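Local atomic coordinates of cellulase (Bacteroides salanitronis, PDB entry 6WQY), a protein that probably hydrolyses internal beta-1,4-linkages in cellulose and other plant polysaccharides, this chain being the family 5 glycoside hydrolase domain of a longer protein. Residues 251-256 and 307-312; 34-39 and 343-348; 130-135 and 173-178; 198-203 and 219-224; 42-47 and 78-83. One frame throughout, in Å; residues are numbered along the deposited sequence.

Contact 1 (251-256 and 307-312); sequences HFYDPI and IGEMGC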
# COMPACT_ATOMS: atom_id res chain seq x y z
N HIS A 251 6.37 -2.85 0.79
CA HIS A 251 6.58 -1.47 1.22
C HIS A 251 8.08 -1.20 1.24
O HIS A 251 8.88 -2.11 1.49
CB HIS A 251 5.97 -1.19 2.60
CG HIS A 251 4.48 -1.32 2.63
ND1 HIS A 251 3.73 -1.24 3.78
CD2 HIS A 251 3.59 -1.52 1.63
CE1 HIS A 251 2.44 -1.38 3.49
NE2 HIS A 251 2.32 -1.55 2.19
N PHE A 252 8.46 0.06 0.99
CA PHE A 252 9.88 0.39 0.87
C PHE A 252 10.13 1.79 1.41
O PHE A 252 9.80 2.77 0.75
CB PHE A 252 10.36 0.31 -0.58
CG PHE A 252 11.83 0.60 -0.73
CD1 PHE A 252 12.77 -0.38 -0.46
CD2 PHE A 252 12.27 1.85 -1.14
CE1 PHE A 252 14.12 -0.12 -0.60
CE2 PHE A 252 13.62 2.11 -1.27
CZ PHE A 252 14.54 1.13 -1.00
N TYR A 253 10.77 1.85 2.57
CA TYR A 253 11.15 3.10 3.21
C TYR A 253 12.65 3.18 3.47
O TYR A 253 13.11 4.09 4.18
CB TYR A 253 10.41 3.27 4.53
CG TYR A 253 8.92 3.50 4.44
CD1 TYR A 253 8.43 4.75 4.10
CD2 TYR A 253 8.01 2.49 4.76
CE1 TYR A 253 7.07 5.00 4.08
CE2 TYR A 253 6.65 2.73 4.72
CZ TYR A 253 6.18 3.99 4.39
OH TYR A 253 4.85 4.33 4.42
N ASP A 254 13.44 2.27 2.91
CA ASP A 254 14.83 2.19 3.30
C ASP A 254 15.57 3.47 2.92
O ASP A 254 15.45 3.93 1.77
CB ASP A 254 15.55 1.04 2.59
CG ASP A 254 15.05 -0.33 2.98
OD1 ASP A 254 14.23 -0.47 3.92
OD2 ASP A 254 15.55 -1.32 2.34
N PRO A 255 16.41 4.04 3.80
CA PRO A 255 16.61 3.69 5.21
C PRO A 255 15.62 4.49 6.06
O PRO A 255 15.61 5.73 5.97
CB PRO A 255 18.05 4.11 5.48
CG PRO A 255 18.29 5.25 4.53
CD PRO A 255 17.30 5.14 3.39
N ILE A 256 14.80 3.81 6.88
CA ILE A 256 13.74 4.49 7.60
C ILE A 256 14.27 5.58 8.52
O ILE A 256 13.59 6.59 8.75
CB ILE A 256 12.85 3.47 8.34
CG1 ILE A 256 11.62 4.14 8.96
CG2 ILE A 256 13.64 2.73 9.40
CD1 ILE A 256 10.63 4.67 7.97
N ILE A 307 4.72 -1.19 -5.04
CA ILE A 307 5.27 -0.63 -3.81
C ILE A 307 4.13 0.17 -3.18
O ILE A 307 3.88 1.33 -3.52
CB ILE A 307 6.52 0.21 -4.08
CG1 ILE A 307 7.63 -0.65 -4.70
CG2 ILE A 307 7.00 0.88 -2.81
CD1 ILE A 307 8.66 0.14 -5.45
N GLY A 308 3.40 -0.48 -2.28
CA GLY A 308 2.20 0.10 -1.71
C GLY A 308 2.44 1.28 -0.80
O GLY A 308 1.52 2.07 -0.58
N GLU A 309 3.66 1.41 -0.25
CA GLU A 309 4.05 2.57 0.53
C GLU A 309 5.54 2.83 0.30
O GLU A 309 6.35 1.89 0.33
CB GLU A 309 3.82 2.38 2.03
CG GLU A 309 2.40 2.14 2.43
CD GLU A 309 2.19 1.96 3.93
OE1 GLU A 309 3.10 2.33 4.72
OE2 GLU A 309 1.10 1.45 4.31
N MET A 310 5.89 4.11 0.14
CA MET A 310 7.26 4.61 0.06
C MET A 310 7.16 6.10 0.39
O MET A 310 6.05 6.65 0.50
CB MET A 310 7.89 4.35 -1.31
CG MET A 310 7.06 4.77 -2.51
SD MET A 310 7.02 6.54 -2.86
CE MET A 310 8.73 6.87 -3.32
N GLY A 311 8.29 6.78 0.58
CA GLY A 311 8.25 8.22 0.75
C GLY A 311 9.41 8.72 1.61
O GLY A 311 10.32 7.97 1.96
N CYS A 312 9.34 10.01 1.93
CA CYS A 312 10.38 10.67 2.71
C CYS A 312 9.80 11.97 3.23
O CYS A 312 9.17 12.70 2.46
CB CYS A 312 11.61 10.97 1.82
SG CYS A 312 13.04 11.60 2.68
O HOH W 1 10.75 5.24 -0.01
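H251 and Y253 close on E309 at the C-terminal ends of strands 246-251 and 305-310, neighbours in the (beta/alpha)8 barrel. The tight part is around the glutamate. Its CG sits over the imidazole face, 3.7 Å from the H251 ring centroid, and because the chain runs extended beyond CG the carboxylate follows the ring, the two planes only 22° apart. Y253 arrives differently: its ring stands steeply to the carboxylate, at 74°, and its OH donates to E309 OE1 at 2.7 Å, on the anti side of that oxygen. The Y253 hydroxyl and R76, in a salt bridge, thus hold the acid through OE1 and OE2 respectively, while E174 bonds H251 ND1 and so positions the stacked ring. In family 5 enzymes the nucleophile is a glutamate at the end of the seventh strand, and E309 is placed consistently with that role. F252 N bonds E309 O at 2.9 Å, and F252 CB rests on I307 CG2 at 4.1 Å. Farther along, water replaces direct backbone pairing. F252 O still approaches M310 CA, at 3.2 Å, but a water bridges to the next residue, donating to F252 O at 2.8 Å and accepting from G311 N at 3.0 Å.

Contact 2 (34-39 and 343-348); sequences GWNLGN and FYWDAG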
# COMPACT_ATOMS: atom_id res chain seq x y z
N GLY A 34 1.32 6.53 -7.62
CA GLY A 34 0.31 6.41 -6.59
C GLY A 34 0.53 7.32 -5.39
O GLY A 34 1.60 7.85 -5.15
N TRP A 35 -0.53 7.42 -4.59
CA TRP A 35 -0.57 8.24 -3.39
C TRP A 35 -1.46 7.54 -2.38
O TRP A 35 -2.52 7.03 -2.73
CB TRP A 35 -1.12 9.61 -3.75
CG TRP A 35 -1.17 10.65 -2.68
CD1 TRP A 35 -0.20 11.58 -2.40
CD2 TRP A 35 -2.27 10.95 -1.81
NE1 TRP A 35 -0.63 12.45 -1.42
CE2 TRP A 35 -1.90 12.08 -1.03
CE3 TRP A 35 -3.54 10.40 -1.64
CZ2 TRP A 35 -2.76 12.64 -0.07
CZ3 TRP A 35 -4.38 10.94 -0.68
CH2 TRP A 35 -3.99 12.06 0.08
N ASN A 36 -1.03 7.54 -1.11
CA ASN A 36 -1.80 6.96 -0.02
C ASN A 36 -2.57 8.02 0.76
O ASN A 36 -1.98 9.02 1.19
CB ASN A 36 -0.90 6.29 1.03
CG ASN A 36 -0.43 4.91 0.64
OD1 ASN A 36 -1.09 3.92 0.96
ND2 ASN A 36 0.72 4.84 -0.00
N LEU A 37 -3.85 7.76 0.98
CA LEU A 37 -4.70 8.56 1.88
C LEU A 37 -4.44 8.09 3.31
O LEU A 37 -5.18 7.29 3.89
CB LEU A 37 -6.15 8.36 1.47
CG LEU A 37 -7.18 9.18 2.25
CD1 LEU A 37 -7.04 10.65 1.95
CD2 LEU A 37 -8.57 8.69 1.94
N GLY A 38 -3.32 8.55 3.89
CA GLY A 38 -2.86 8.03 5.16
C GLY A 38 -3.38 8.81 6.36
O GLY A 38 -3.79 9.96 6.28
N ASN A 39 -3.31 8.15 7.53
CA ASN A 39 -3.87 8.71 8.77
C ASN A 39 -5.30 9.19 8.56
O ASN A 39 -5.71 10.24 9.06
CB ASN A 39 -2.99 9.79 9.37
CG ASN A 39 -1.76 9.24 10.08
OD1 ASN A 39 -1.45 8.07 9.97
ND2 ASN A 39 -1.06 10.10 10.81
N PHE A 343 3.63 4.04 -4.49
CA PHE A 343 2.57 4.81 -3.84
C PHE A 343 3.17 5.59 -2.67
O PHE A 343 3.59 5.00 -1.67
CB PHE A 343 1.46 3.89 -3.33
CG PHE A 343 0.57 3.32 -4.42
CD1 PHE A 343 1.05 2.37 -5.31
CD2 PHE A 343 -0.74 3.73 -4.53
CE1 PHE A 343 0.23 1.86 -6.32
CE2 PHE A 343 -1.57 3.22 -5.52
CZ PHE A 343 -1.08 2.28 -6.41
N TYR A 344 3.20 6.91 -2.80
CA TYR A 344 3.76 7.78 -1.78
C TYR A 344 2.88 7.79 -0.53
O TYR A 344 1.65 7.84 -0.63
CB TYR A 344 3.87 9.20 -2.38
CG TYR A 344 4.36 10.23 -1.39
CD1 TYR A 344 5.72 10.47 -1.21
CD2 TYR A 344 3.47 10.91 -0.57
CE1 TYR A 344 6.16 11.36 -0.26
CE2 TYR A 344 3.90 11.79 0.39
CZ TYR A 344 5.25 12.01 0.54
OH TYR A 344 5.73 12.87 1.51
N TRP A 345 3.51 7.73 0.65
CA TRP A 345 2.78 7.73 1.92
C TRP A 345 2.50 9.15 2.39
O TRP A 345 3.41 9.86 2.82
CB TRP A 345 3.58 6.98 3.00
CG TRP A 345 2.88 7.00 4.32
CD1 TRP A 345 3.22 7.70 5.42
CD2 TRP A 345 1.65 6.33 4.64
NE1 TRP A 345 2.29 7.51 6.42
CE2 TRP A 345 1.32 6.67 5.96
CE3 TRP A 345 0.83 5.44 3.94
CZ2 TRP A 345 0.18 6.17 6.59
CZ3 TRP A 345 -0.31 4.96 4.56
CH2 TRP A 345 -0.62 5.32 5.87
N ASP A 346 1.23 9.55 2.35
CA ASP A 346 0.82 10.91 2.76
C ASP A 346 -0.07 10.81 4.00
O ASP A 346 -1.28 10.59 3.91
CB ASP A 346 0.12 11.64 1.61
CG ASP A 346 -0.09 13.10 1.89
OD1 ASP A 346 -0.51 13.44 3.03
OD2 ASP A 346 0.14 13.93 0.97
N ALA A 347 0.53 11.02 5.17
CA ALA A 347 -0.19 10.96 6.43
C ALA A 347 -0.95 12.25 6.72
O ALA A 347 -1.63 12.33 7.73
CB ALA A 347 0.78 10.68 7.59
N GLY A 348 -0.84 13.26 5.86
CA GLY A 348 -1.59 14.48 6.09
C GLY A 348 -1.11 15.20 7.33
O GLY A 348 0.09 15.30 7.61
O HOH W 2 -1.70 13.15 10.43
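The first and eighth strands of the barrel meet here, and W35 with D346 and N36 with Y344 fasten the seam that closes the sheet. Strands 34-37 and 343-346 run parallel, 29° apart. Y344 N donates to G34 O at 3.0 Å, N36 N to Y344 O at 2.7 Å, and past the regular ladder G38 N reaches D346 O at 2.9 Å. Y344 O also takes a weak bond from N36 ND2; the same ND2 also bonds G308 O, and OD1 accepts from R76. Two glycines let aromatic rings lie close: G34 CA is 3.8 Å from the F343 ring centroid and G38 CA 4.0 Å from that of the W345 six-membered ring, each a CH-pi contact over a face. On the other side of the sheet, W35 has CG anti to its backbone N (chi1 -176°), which carries the indole across D346. NE1 donates to OD2 at 2.9 Å, a bent bond, and OD2 is met well out of the carboxylate plane. D346 OD1 accepts from G348 N at 2.9 Å, an Asx turn, while H362 and the backbone N of L359 supply further bonds. With that many N-H donors around a buried carboxylate, D346 is probably ionised.

Contact 3 (130-135 and 173-178); sequences LDIKDA and NEIHDG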
# COMPACT_ATOMS: atom_id res chain seq x y z
N LEU A 130 -6.53 -10.00 13.84
CA LEU A 130 -5.73 -10.52 12.73
C LEU A 130 -4.36 -10.80 13.33
O LEU A 130 -3.48 -9.94 13.34
CB LEU A 130 -5.75 -9.48 11.62
CG LEU A 130 -5.09 -9.82 10.29
CD1 LEU A 130 -5.57 -11.12 9.70
CD2 LEU A 130 -5.35 -8.67 9.34
N ASP A 131 -4.19 -12.02 13.87
CA ASP A 131 -3.15 -12.36 14.84
C ASP A 131 -2.30 -13.53 14.36
O ASP A 131 -2.59 -14.70 14.64
CB ASP A 131 -3.87 -12.70 16.16
CG ASP A 131 -2.94 -13.16 17.26
OD1 ASP A 131 -1.71 -13.13 17.13
OD2 ASP A 131 -3.50 -13.62 18.31
N ILE A 132 -1.22 -13.21 13.63
CA ILE A 132 -0.35 -14.23 13.04
C ILE A 132 0.39 -15.01 14.11
O ILE A 132 0.65 -16.21 13.94
CB ILE A 132 0.61 -13.58 12.03
CG1 ILE A 132 1.41 -14.62 11.24
CG2 ILE A 132 1.57 -12.61 12.72
CD1 ILE A 132 0.60 -15.38 10.21
N LYS A 133 0.77 -14.37 15.21
CA LYS A 133 1.57 -15.06 16.21
C LYS A 133 0.83 -16.27 16.76
O LYS A 133 1.36 -17.39 16.78
CB LYS A 133 1.96 -14.12 17.34
CG LYS A 133 3.00 -14.75 18.28
CD LYS A 133 3.53 -13.80 19.35
CE LYS A 133 2.45 -13.42 20.35
NZ LYS A 133 2.94 -12.47 21.40
N ASP A 134 -0.42 -16.06 17.18
CA ASP A 134 -1.20 -17.15 17.76
C ASP A 134 -1.82 -18.04 16.69
O ASP A 134 -2.01 -19.23 16.94
CB ASP A 134 -2.26 -16.58 18.70
CG ASP A 134 -1.65 -15.85 19.88
OD1 ASP A 134 -0.78 -16.44 20.56
OD2 ASP A 134 -2.02 -14.68 20.10
N ALA A 135 -2.12 -17.51 15.51
CA ALA A 135 -2.64 -18.37 14.45
C ALA A 135 -1.62 -19.43 14.07
O ALA A 135 -2.00 -20.55 13.71
CB ALA A 135 -2.99 -17.55 13.22
N ASN A 173 -2.36 -5.53 5.31
CA ASN A 173 -1.31 -4.52 5.29
C ASN A 173 0.05 -5.12 5.67
O ASN A 173 0.68 -5.75 4.81
CB ASN A 173 -1.72 -3.33 6.16
CG ASN A 173 -0.69 -2.23 6.12
OD1 ASN A 173 -0.16 -1.93 5.05
ND2 ASN A 173 -0.38 -1.65 7.26
N GLU A 174 0.49 -4.93 6.92
CA GLU A 174 1.83 -5.30 7.37
C GLU A 174 1.68 -6.33 8.47
O GLU A 174 1.38 -6.00 9.62
CB GLU A 174 2.59 -4.07 7.88
CG GLU A 174 2.94 -3.10 6.80
CD GLU A 174 3.72 -1.89 7.26
OE1 GLU A 174 3.79 -1.63 8.49
OE2 GLU A 174 4.32 -1.17 6.41
N ILE A 175 1.87 -7.59 8.12
CA ILE A 175 1.63 -8.70 9.03
C ILE A 175 2.96 -9.14 9.65
O ILE A 175 3.91 -9.50 8.94
CB ILE A 175 0.95 -9.86 8.29
CG1 ILE A 175 -0.41 -9.40 7.72
CG2 ILE A 175 0.81 -11.07 9.20
CD1 ILE A 175 -1.39 -8.83 8.74
N HIS A 176 3.01 -9.10 10.98
CA HIS A 176 4.16 -9.59 11.73
C HIS A 176 3.68 -9.92 13.14
O HIS A 176 2.62 -9.47 13.60
CB HIS A 176 5.30 -8.56 11.78
CG HIS A 176 4.95 -7.32 12.52
ND1 HIS A 176 5.33 -7.11 13.82
CD2 HIS A 176 4.24 -6.24 12.14
CE1 HIS A 176 4.87 -5.94 14.21
NE2 HIS A 176 4.20 -5.38 13.20
N ASP A 177 4.50 -10.71 13.85
CA ASP A 177 4.09 -11.24 15.14
C ASP A 177 4.32 -10.30 16.31
O ASP A 177 4.10 -10.72 17.45
CB ASP A 177 4.79 -12.59 15.39
CG ASP A 177 6.29 -12.50 15.62
OD1 ASP A 177 6.86 -11.39 15.65
OD2 ASP A 177 6.87 -13.57 15.83
N GLY A 178 4.69 -9.05 16.04
CA GLY A 178 5.05 -8.08 17.05
C GLY A 178 6.48 -7.60 16.92
O GLY A 178 6.79 -6.45 17.27
O HOH W 3 3.51 -10.15 19.95
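The H176 side chain starts away from segment 130-135, its ring having G178 C in plane at one edge and the indole of W180 meeting it at about 30°. This contact joins two parts on the C-terminal side of the (beta/alpha)8 barrel, 130-135, a loop with a short helix following the third strand, and 173-178, a loop following the fourth, and they pack mainly through aliphatic groups. What H176 gives to the other segment is its carbonyl, with I132 CG2 lying 3.4 Å from H176 O. The other flat group, the D177 carboxylate, is turned to outside partners: Q192 and D184 N bond OD2, and S179 N bonds OD1. I175 lies at the middle. Its CD1 meets L130 CD2 at 4.0 Å, the two side chains crossing at about a right angle, and its CG2 meets I132 CB at 3.8 Å. I132 was modelled in two conformers, so the finer placing of its branches is less certain. W199 of helix 191-209 backs both L130 and I132. The short helix 132-135 is N-capped by D131, whose OD1 accepts from D134 N at 3.2 Å and also bonds S126. On the exposed side, K133 CB rests on D177 CB at 3.8 Å. From there the lysine runs extended, with CG anti to the backbone N (chi1 -170°), then bends at chi3, and its amine bypasses the D177 carboxylate. The link is made through water instead: K133 NZ donates to it at 2.8 Å, and the same water donates to D177 O at 2.6 Å.

Contact 4 (198-203 and 219-224); sequences EWNQVF and LGVPGY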
# COMPACT_ATOMS: atom_id res chain seq x y z
N GLU A 198 -1.43 -18.84 3.52
CA GLU A 198 -2.77 -19.40 3.60
C GLU A 198 -3.82 -18.31 3.67
O GLU A 198 -4.89 -18.42 3.04
CB GLU A 198 -2.90 -20.30 4.85
CG GLU A 198 -2.07 -21.56 4.83
CD GLU A 198 -2.06 -22.34 6.16
OE1 GLU A 198 -2.86 -22.04 7.09
OE2 GLU A 198 -1.23 -23.28 6.27
N TRP A 199 -3.57 -17.26 4.46
CA TRP A 199 -4.52 -16.17 4.58
C TRP A 199 -4.74 -15.48 3.24
O TRP A 199 -5.88 -15.13 2.89
CB TRP A 199 -4.02 -15.15 5.59
CG TRP A 199 -4.04 -15.59 7.03
CD1 TRP A 199 -4.51 -16.76 7.53
CD2 TRP A 199 -3.57 -14.83 8.13
NE1 TRP A 199 -4.36 -16.76 8.91
CE2 TRP A 199 -3.77 -15.58 9.29
CE3 TRP A 199 -2.99 -13.57 8.24
CZ2 TRP A 199 -3.41 -15.11 10.56
CZ3 TRP A 199 -2.63 -13.10 9.49
CH2 TRP A 199 -2.85 -13.87 10.63
N ASN A 200 -3.67 -15.25 2.49
CA ASN A 200 -3.83 -14.63 1.18
C ASN A 200 -4.69 -15.51 0.27
O ASN A 200 -5.51 -14.99 -0.51
CB ASN A 200 -2.48 -14.34 0.54
CG ASN A 200 -1.81 -13.11 1.12
OD1 ASN A 200 -2.48 -12.20 1.63
ND2 ASN A 200 -0.49 -13.05 1.01
N GLN A 201 -4.52 -16.83 0.36
CA GLN A 201 -5.36 -17.73 -0.43
C GLN A 201 -6.82 -17.64 -0.02
O GLN A 201 -7.72 -17.65 -0.88
CB GLN A 201 -4.86 -19.17 -0.30
CG GLN A 201 -5.58 -20.15 -1.22
CD GLN A 201 -5.20 -19.92 -2.66
OE1 GLN A 201 -4.07 -20.20 -3.06
NE2 GLN A 201 -6.11 -19.36 -3.45
N VAL A 202 -7.09 -17.55 1.28
CA VAL A 202 -8.46 -17.39 1.77
C VAL A 202 -9.10 -16.13 1.21
O VAL A 202 -10.26 -16.14 0.79
CB VAL A 202 -8.48 -17.41 3.31
CG1 VAL A 202 -9.81 -16.91 3.85
CG2 VAL A 202 -8.16 -18.80 3.84
N PHE A 203 -8.35 -15.03 1.22
CA PHE A 203 -8.81 -13.77 0.64
C PHE A 203 -9.14 -13.92 -0.84
O PHE A 203 -10.23 -13.54 -1.28
CB PHE A 203 -7.73 -12.70 0.87
CG PHE A 203 -7.73 -11.56 -0.12
CD1 PHE A 203 -8.66 -10.53 -0.04
CD2 PHE A 203 -6.77 -11.50 -1.10
CE1 PHE A 203 -8.62 -9.47 -0.94
CE2 PHE A 203 -6.73 -10.45 -2.00
CZ PHE A 203 -7.66 -9.42 -1.90
N LEU A 219 -6.03 -7.95 -7.63
CA LEU A 219 -5.93 -8.04 -6.18
C LEU A 219 -4.47 -7.92 -5.77
O LEU A 219 -3.57 -8.39 -6.48
CB LEU A 219 -6.47 -9.38 -5.67
CG LEU A 219 -7.84 -9.80 -6.20
CD1 LEU A 219 -8.21 -11.17 -5.65
CD2 LEU A 219 -8.92 -8.78 -5.86
N GLY A 220 -4.24 -7.31 -4.60
CA GLY A 220 -2.91 -7.23 -4.01
C GLY A 220 -2.79 -8.18 -2.83
O GLY A 220 -3.71 -8.30 -2.03
N VAL A 221 -1.64 -8.85 -2.74
CA VAL A 221 -1.35 -9.80 -1.67
C VAL A 221 0.06 -9.56 -1.15
O VAL A 221 1.00 -9.51 -1.95
CB VAL A 221 -1.55 -11.26 -2.14
CG1 VAL A 221 -3.04 -11.59 -2.19
CG2 VAL A 221 -0.91 -11.51 -3.50
N PRO A 222 0.24 -9.40 0.17
CA PRO A 222 1.56 -9.06 0.69
C PRO A 222 2.37 -10.25 1.17
O PRO A 222 1.84 -11.33 1.49
CB PRO A 222 1.23 -8.14 1.87
CG PRO A 222 -0.04 -8.75 2.43
CD PRO A 222 -0.82 -9.18 1.18
N GLY A 223 3.68 -10.03 1.28
CA GLY A 223 4.56 -10.89 2.04
C GLY A 223 4.72 -10.39 3.46
O GLY A 223 4.15 -9.37 3.87
N TYR A 224 5.52 -11.12 4.22
CA TYR A 224 5.65 -10.86 5.65
C TYR A 224 6.21 -9.47 5.91
O TYR A 224 7.23 -9.08 5.33
CB TYR A 224 6.52 -11.95 6.29
CG TYR A 224 6.39 -12.02 7.80
CD1 TYR A 224 7.16 -11.23 8.63
CD2 TYR A 224 5.52 -12.93 8.39
CE1 TYR A 224 7.04 -11.31 10.00
CE2 TYR A 224 5.41 -13.02 9.76
CZ TYR A 224 6.19 -12.23 10.57
OH TYR A 224 6.12 -12.30 11.94
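N200 ND2 donates to P222 O at 2.9 Å, the one hydrogen bond that joins helix 191-209 to strand 219-222 in this contact. It is a piece of beta-alpha packing from the (beta/alpha)8 barrel: the helix runs back along the outside of the strand that follows it, their segments 166° apart in direction and 8.9 Å between axes. The acceptor lies in the plane of the N200 amide, only 3° out of it, though the bond itself is somewhat bent. Its other end fares differently. N200 OD1 is buried against P222 CD at 3.5 Å and has no polar partner in the model. Between these, N200 CG sits on V221 CB at 3.8 Å, so the amide also serves as a packing surface. A turn further on, F203 has CG on the side anti to the backbone N, although chi1 is pulled to 155°, and its ring reaches toward the strand. A171 lies against both N200 and F203, and W153 meets the phenyl ring edge-to-face. F203 CE2 makes the closest approaches, with its neighbours CD2 and CZ alongside: CE2 is 3.8 Å from L219 CB, 3.7 Å from G220 O and 3.9 Å from V221 CG1.

Contact 5 (42-47 and 78-83); sequences DAHNNG and PVTWLG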
# COMPACT_ATOMS: atom_id res chain seq x y z
N ASP A 42 -7.56 4.67 7.95
CA ASP A 42 -6.71 3.82 8.77
C ASP A 42 -6.67 4.25 10.23
O ASP A 42 -6.30 3.43 11.10
CB ASP A 42 -5.28 3.74 8.21
CG ASP A 42 -4.70 5.08 7.76
OD1 ASP A 42 -5.39 5.85 7.05
OD2 ASP A 42 -3.51 5.35 8.10
N ALA A 43 -7.01 5.50 10.53
CA ALA A 43 -6.89 6.02 11.89
C ALA A 43 -7.91 5.35 12.80
O ALA A 43 -9.05 5.05 12.40
CB ALA A 43 -7.11 7.53 11.90
N HIS A 44 -7.51 5.13 14.04
CA HIS A 44 -8.39 4.52 15.02
C HIS A 44 -8.01 5.05 16.40
O HIS A 44 -6.84 5.34 16.66
CB HIS A 44 -8.33 2.99 14.98
CG HIS A 44 -6.96 2.43 15.19
ND1 HIS A 44 -6.56 1.88 16.39
CD2 HIS A 44 -5.91 2.32 14.35
CE1 HIS A 44 -5.31 1.47 16.28
NE2 HIS A 44 -4.89 1.72 15.05
N ASN A 45 -8.99 5.14 17.28
CA ASN A 45 -8.80 5.69 18.60
C ASN A 45 -9.82 5.05 19.51
O ASN A 45 -10.98 4.88 19.13
CB ASN A 45 -8.97 7.22 18.58
CG ASN A 45 -8.45 7.88 19.84
OD1 ASN A 45 -7.54 7.37 20.51
ND2 ASN A 45 -9.01 9.04 20.17
N ASN A 46 -9.38 4.68 20.71
CA ASN A 46 -10.26 4.06 21.71
C ASN A 46 -10.95 2.82 21.16
O ASN A 46 -12.12 2.55 21.45
CB ASN A 46 -11.27 5.08 22.25
CG ASN A 46 -10.59 6.27 22.92
OD1 ASN A 46 -9.55 6.12 23.55
ND2 ASN A 46 -11.19 7.45 22.78
N GLY A 47 -10.22 2.05 20.34
CA GLY A 47 -10.68 0.77 19.86
C GLY A 47 -11.52 0.81 18.60
O GLY A 47 -11.94 -0.26 18.12
N PRO A 78 -6.00 3.09 2.70
CA PRO A 78 -5.94 2.16 3.83
C PRO A 78 -7.22 2.28 4.65
O PRO A 78 -7.69 3.40 4.91
CB PRO A 78 -4.71 2.62 4.62
CG PRO A 78 -4.31 3.90 4.08
CD PRO A 78 -4.94 4.10 2.75
N VAL A 79 -7.77 1.14 5.08
CA VAL A 79 -9.00 1.14 5.87
C VAL A 79 -8.78 0.24 7.08
O VAL A 79 -8.53 -0.96 6.94
CB VAL A 79 -10.22 0.64 5.09
CG1 VAL A 79 -11.46 0.71 5.99
CG2 VAL A 79 -10.44 1.45 3.82
N THR A 80 -8.91 0.83 8.27
CA THR A 80 -8.98 0.08 9.52
C THR A 80 -10.45 -0.15 9.85
O THR A 80 -11.26 0.77 9.77
CB THR A 80 -8.28 0.87 10.62
OG1 THR A 80 -6.89 0.91 10.30
CG2 THR A 80 -8.48 0.24 11.99
N TRP A 81 -10.79 -1.40 10.22
CA TRP A 81 -12.17 -1.80 10.41
C TRP A 81 -12.48 -2.06 11.88
O TRP A 81 -13.60 -2.47 12.22
CB TRP A 81 -12.48 -3.05 9.57
CG TRP A 81 -12.22 -2.87 8.09
CD1 TRP A 81 -11.02 -3.03 7.47
CD2 TRP A 81 -13.15 -2.51 7.07
NE1 TRP A 81 -11.14 -2.80 6.12
CE2 TRP A 81 -12.44 -2.49 5.85
CE3 TRP A 81 -14.51 -2.21 7.05
CZ2 TRP A 81 -13.05 -2.16 4.64
CZ3 TRP A 81 -15.11 -1.89 5.84
CH2 TRP A 81 -14.38 -1.88 4.66
N LEU A 82 -11.49 -1.86 12.75
CA LEU A 82 -11.64 -2.09 14.18
C LEU A 82 -12.85 -1.34 14.72
O LEU A 82 -13.08 -0.17 14.40
CB LEU A 82 -10.37 -1.63 14.90
CG LEU A 82 -9.11 -2.44 14.61
CD1 LEU A 82 -7.90 -1.73 15.21
CD2 LEU A 82 -9.24 -3.84 15.12
N GLY A 83 -13.62 -2.02 15.55
CA GLY A 83 -14.80 -1.43 16.14
C GLY A 83 -16.01 -1.36 15.24
O GLY A 83 -17.06 -0.88 15.68
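D42 and H44 both hold CG between the backbone N and the carbonyl carbon, at chi1 44° and 57°, and these torsions set D42 beside P78 and bring the H44 ring to T80 and L82. D42 and P78 lie side by side, pointing the same way, with D42 OD1 3.7 Å from P78 CG. The carboxylate oxygens themselves bond backbone nitrogens in their own loop, OD1 that of Q40 and OD2 that of N39. T80 has OG1 beside its own backbone N, from where the hydroxyl donates to D42 O at 2.7 Å; it comes well to the side of that carbonyl, and it also bonds H121 N, so two bonds fix its rotation. The methyl branch, T80 CG2, goes to H44 CB at 4.1 Å. L82 completes the cover: CD1 stands over one face of the imidazole, 4.2 Å from the H44 ring centroid and displaced toward the rim, a CH-pi contact. At the exposed end the two loops still meet, G47 O lying 3.7 Å from L82 C. In the barrel, 42-47 follows strand 34-37 and includes strand 44-45 of a small antiparallel pair, while 78-83 continues strand 74-77, with V79 and W81 packed on helix 95-110 and W81 also on helix 139-159.

In the fold
Contacts 1, 2 and 4 all reach the eight-stranded parallel barrel, whereas contacts 3 and 5 join loops that leave its C-terminal end. Contact 2 spans nearly the whole domain, pairing the first strand with the last, and the other four fall between its segments in the order 5, 3, 4, 1. Contacts 1 and 2 are adjacent, centres about 11 Å apart, through strands 305-310 and 342-346; contacts 3 and 4 have centres about 13 Å apart and meet through W199 and Y224. Contacts 1 and 5 lie farther apart, centres about 22 Å. H251 and E174 join contact 1 to contact 3, bringing the ends of strands four, six and seven together where family 5 enzymes carry their catalytic glutamates.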